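Local coordinates for transcriptional regulator (Vibrio vulnificus, PDB 4IVN), which represses the genes of sialic acid catabolism as a transcriptional regulator of the RpiR family and binds the pathway intermediate ManNAc-6P through its SIS domain, at the interface of chains A and B. Residues are numbered along the deposited sequence; one frame, centred on the assembly and turned at random. Chains: chain A/B, Transcriptional regulator.

Contacts 1 and 2 lie about 31 Å apart, measured between the centres of their C-alpha atoms, and share no residues. Contact 1 takes the C-terminal tail of chain B, beginning at the 3-10 helix 273-275, to helix 67-78 in the helix-turn-helix region of chain A and to the start of helix 188-199 in its SIS domain. Contact 2 sets the start of helix 93-111 of chain B against helices 114-126 and 237-257 of chain A. Each has a twin with the chains exchanged, so the SIS region, the helix-turn-helix region and the C-terminal tail all contribute to the two-fold contact between the copies.

Contact 1: the interface of chains A and B. Residues chain A 68-69, 186-188; chain B 273, 275-277.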
loop_
_atom_site.group_PDB
_atom_site.type_symbol
_atom_site.label_atom_id
_atom_site.label_comp_id
_atom_site.label_asym_id
_atom_site.label_seq_id
_atom_site.Cartn_x
_atom_site.Cartn_y
_atom_site.Cartn_z
ATOM N N SER A 68 24.603 6.645 8.139
ATOM C CA SER A 68 23.745 5.502 7.713
ATOM C C SER A 68 24.528 4.165 7.722
ATOM O O SER A 68 23.976 3.153 8.041
ATOM C CB SER A 68 23.160 5.772 6.338
ATOM O OG SER A 68 22.115 6.772 6.453
ATOM N N ASP A 69 25.771 4.165 7.219
ATOM C CA ASP A 69 26.680 2.972 7.245
ATOM C C ASP A 69 26.915 2.448 8.685
ATOM O O ASP A 69 26.757 1.267 9.020
ATOM C CB ASP A 69 28.028 3.406 6.685
ATOM C CG ASP A 69 28.963 2.254 6.477
ATOM O OD1 ASP A 69 28.511 1.091 6.218
ATOM O OD2 ASP A 69 30.186 2.483 6.584
ATOM N N SER A 186 15.619 10.356 4.757
ATOM C CA SER A 186 17.086 10.344 4.618
ATOM C C SER A 186 17.519 9.698 3.313
ATOM O O SER A 186 18.694 9.421 3.153
ATOM C CB SER A 186 17.774 9.672 5.831
ATOM O OG SER A 186 17.320 10.218 7.142
ATOM N N THR A 187 16.597 9.465 2.388
ATOM C CA THR A 187 16.942 8.835 1.101
ATOM C C THR A 187 17.457 9.867 0.107
ATOM O O THR A 187 16.798 10.817 -0.223
ATOM C CB THR A 187 15.728 8.088 0.515
ATOM O OG1 THR A 187 15.366 7.055 1.454
ATOM C CG2 THR A 187 16.130 7.407 -0.799
ATOM N N LYS A 188 18.666 9.674 -0.385
ATOM C CA LYS A 188 19.372 10.750 -1.009
ATOM C C LYS A 188 18.649 11.391 -2.236
ATOM O O LYS A 188 18.506 12.640 -2.307
ATOM C CB LYS A 188 20.737 10.204 -1.383
ATOM C CG LYS A 188 21.852 11.212 -1.530
ATOM C CD LYS A 188 22.010 11.443 -2.993
ATOM C CE LYS A 188 23.471 11.580 -3.404
ATOM N NZ LYS A 188 23.380 12.214 -4.779
ATOM N N ILE B 273 22.356 1.101 1.567
ATOM C CA ILE B 273 23.062 2.101 2.459
ATOM C C ILE B 273 23.767 3.200 1.631
ATOM O O ILE B 273 23.651 4.401 1.958
ATOM C CB ILE B 273 24.076 1.485 3.436
ATOM C CG1 ILE B 273 23.356 0.633 4.481
ATOM C CG2 ILE B 273 24.797 2.587 4.245
ATOM C CD1 ILE B 273 22.198 1.318 5.181
ATOM N N LEU B 275 22.828 4.522 -0.823
ATOM C CA LEU B 275 21.790 5.363 -1.491
ATOM C C LEU B 275 21.132 6.357 -0.510
ATOM O O LEU B 275 20.236 7.155 -0.905
ATOM C CB LEU B 275 20.711 4.493 -2.211
ATOM C CG LEU B 275 21.234 3.317 -3.067
ATOM C CD1 LEU B 275 20.125 2.545 -3.787
ATOM C CD2 LEU B 275 22.298 3.794 -4.037
ATOM N N MET B 276 21.604 6.313 0.734
ATOM C CA MET B 276 21.186 7.214 1.792
ATOM C C MET B 276 21.968 8.509 1.766
ATOM O O MET B 276 23.123 8.542 1.310
ATOM C CB MET B 276 21.362 6.518 3.147
ATOM C CG MET B 276 20.428 5.339 3.320
ATOM S SD MET B 276 18.665 5.578 2.834
ATOM C CE MET B 276 18.311 3.910 2.261
ATOM N N ALA B 277 21.375 9.598 2.285
ATOM C CA ALA B 277 22.098 10.938 2.277
ATOM C C ALA B 277 23.447 10.902 3.054
ATOM O O ALA B 277 23.443 10.137 4.043
ATOM C CB ALA B 277 21.194 11.989 2.890
HETATM O O HOH W 1 25.217 8.683 6.077
#
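Two main-chain hydrogen bonds pin the C-terminal tail of chain B to the segment that leads into helix 188-199 of chain A. The amide N of B:Ala277 donates to the carbonyl O of A:Ser186 at 2.8 Å, almost straight (172° at H) and nearly along the C=O axis. In return, A:Lys188 N, in the first turn of its helix, donates to B:Leu275 O at 3.0 Å, in the carbonyl plane. The pair frames A:Thr187 and B:Met276 as a short antiparallel bridge, with their side chains crossing obliquely: the thioether SD of B:Met276 lies 3.9 Å from the hydroxyl OG1 of A:Thr187. CG of B:Met276 is anti to the carbonyl carbon (chi1 -66°), and bends at chi2 and chi3 shape the rest of the chain. Alongside, CG of A:Lys188 packs 3.8 Å from B:Ala277 CA.

On the other flank, helix 67-78 meets the tail. The CB of B:Met276 sits 3.4 Å from OG of A:Ser68, whereas the CG2 branch of B:Ile273, anti to its backbone N, comes 3.6 Å from A:Asp69 CA, against the backbone. A water joins A:Ser68 N, 3.0 Å from the water oxygen, to B:Ala277 O.

Further out, the 3-10 turn 273-275 presents both B:Ile273 and the B:Leu275 carbonyl. B:Met276 and A:Thr187 also belong to ManNAc-6P pockets, so the tail bridges a DNA-binding region and a ligand-binding domain of the partner, a plausible route by which ManNAc-6P could influence the repressor.

Contact 2: the interface of chains A and B. Residues chain A 112, 114, 117, 249, 253; chain B 92-95.
This is a patch of the two-fold interface between identical chains in the deposited assembly, probably a dimer, in which a helix start of one subunit docks on two helices of the other, combining a salt-bridge cluster with a small apolar socket that helps join the two copies. A:Arg114 and B:Asp92 reach toward each other tip to tip, their guanidinium and carboxylate planes 19° apart. NH2 of A:Arg114 bonds OD2 of B:Asp92 at 2.6 Å, approaching from above the carboxylate plane, and weaker bonds run from NH1 to both oxygens of the same acid. B:Asp95 crosses the arginine at about a right angle, its OD1 making a weak, longer salt bridge to NH2 at 3.3 Å. The two carboxylates probably balance the guanidinium charge and help fix its rotation.

B:Cys94 lies against one guanidinium face, with SG 3.7 Å from CZ of A:Arg114 and over the centre of the group. Its SG, anti to the carbonyl carbon (chi1 -49°), also meets CG1 of A:Val249 at 3.5 Å and CD2 of A:Leu117 at 3.7 Å, so the thiol is wedged between charge and hydrocarbon. Beside it, CD1 of B:Ile93 rests 3.8 Å from CA of A:Ser253, whose hydroxyl OG turns back to A:Val249 O at 2.7 Å within its own helix.

B:Asp92 directly precedes helix 93-111, while A:Arg114 begins helix 114-126 and A:Val249 and A:Ser253 lie one turn apart on helix 237-257 of the SIS domain.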
loop_
_atom_site.group_PDB
_atom_site.type_symbol
_atom_site.label_atom_id
_atom_site.label_comp_id
_atom_site.label_asym_id
_atom_site.label_seq_id
_atom_site.Cartn_x
_atom_site.Cartn_y
_atom_site.Cartn_z
ATOM N N ILE A 112 -1.552 12.154 15.125
ATOM C CA ILE A 112 -1.816 13.059 13.990
ATOM C C ILE A 112 -2.008 14.498 14.475
ATOM O O ILE A 112 -2.690 14.747 15.399
ATOM C CB ILE A 112 -2.969 12.571 13.051
ATOM C CG1 ILE A 112 -2.370 11.709 11.936
ATOM C CG2 ILE A 112 -3.735 13.740 12.442
ATOM C CD1 ILE A 112 -3.300 10.598 11.490
ATOM N N ARG A 114 -3.586 17.724 13.983
ATOM C CA ARG A 114 -4.777 18.076 13.239
ATOM C C ARG A 114 -4.666 19.483 12.629
ATOM O O ARG A 114 -5.325 19.743 11.596
ATOM C CB ARG A 114 -6.019 17.999 14.136
ATOM C CG ARG A 114 -6.663 16.606 14.159
ATOM C CD ARG A 114 -6.022 15.679 15.191
ATOM N NE ARG A 114 -6.679 14.354 15.378
ATOM C CZ ARG A 114 -7.996 14.093 15.351
ATOM N NH1 ARG A 114 -8.894 15.037 15.123
ATOM N NH2 ARG A 114 -8.439 12.853 15.538
ATOM N N LEU A 117 -2.653 18.916 9.393
ATOM C CA LEU A 117 -3.543 18.200 8.507
ATOM C C LEU A 117 -4.513 19.203 7.812
ATOM O O LEU A 117 -4.661 19.137 6.554
ATOM C CB LEU A 117 -4.338 17.152 9.314
ATOM C CG LEU A 117 -5.346 16.335 8.485
ATOM C CD1 LEU A 117 -4.698 15.568 7.318
ATOM C CD2 LEU A 117 -6.171 15.397 9.373
ATOM N N VAL A 249 -6.735 9.670 5.644
ATOM C CA VAL A 249 -7.235 10.817 6.388
ATOM C C VAL A 249 -7.083 12.121 5.605
ATOM O O VAL A 249 -8.013 12.937 5.549
ATOM C CB VAL A 249 -6.550 10.900 7.772
ATOM C CG1 VAL A 249 -7.040 12.116 8.496
ATOM C CG2 VAL A 249 -6.815 9.634 8.609
ATOM N N SER A 253 -10.554 13.957 4.644
ATOM C CA SER A 253 -10.775 15.360 5.042
ATOM C C SER A 253 -11.140 16.207 3.889
ATOM O O SER A 253 -12.099 17.004 3.996
ATOM C CB SER A 253 -9.600 15.989 5.748
ATOM O OG SER A 253 -9.226 15.097 6.720
ATOM N N ASP B 92 -15.261 11.669 14.522
ATOM C CA ASP B 92 -14.130 12.419 13.994
ATOM C C ASP B 92 -13.336 11.717 12.834
ATOM O O ASP B 92 -12.917 10.580 12.991
ATOM C CB ASP B 92 -13.132 12.740 15.111
ATOM C CG ASP B 92 -11.903 13.495 14.571
ATOM O OD1 ASP B 92 -12.070 14.678 14.253
ATOM O OD2 ASP B 92 -10.786 12.932 14.412
ATOM N N ILE B 93 -13.034 12.444 11.748
ATOM C CA ILE B 93 -12.379 11.859 10.571
ATOM C C ILE B 93 -11.150 11.004 10.822
ATOM O O ILE B 93 -11.132 9.886 10.340
ATOM C CB ILE B 93 -12.034 12.878 9.473
ATOM C CG1 ILE B 93 -13.315 13.485 8.916
ATOM C CG2 ILE B 93 -11.303 12.182 8.330
ATOM C CD1 ILE B 93 -13.261 13.739 7.424
ATOM N N CYS B 94 -10.141 11.484 11.543
ATOM C CA CYS B 94 -8.952 10.650 11.737
ATOM C C CYS B 94 -9.289 9.366 12.440
ATOM O O CYS B 94 -8.762 8.288 12.084
ATOM C CB CYS B 94 -7.874 11.351 12.511
ATOM S SG CYS B 94 -7.575 12.977 11.812
ATOM N N ASP B 95 -10.158 9.480 13.446
ATOM C CA ASP B 95 -10.451 8.321 14.284
ATOM C C ASP B 95 -11.341 7.321 13.577
ATOM O O ASP B 95 -11.142 6.111 13.720
ATOM C CB ASP B 95 -11.079 8.746 15.605
ATOM C CG ASP B 95 -10.290 9.840 16.311
ATOM O OD1 ASP B 95 -10.925 10.886 16.544
ATOM O OD2 ASP B 95 -9.072 9.659 16.613
#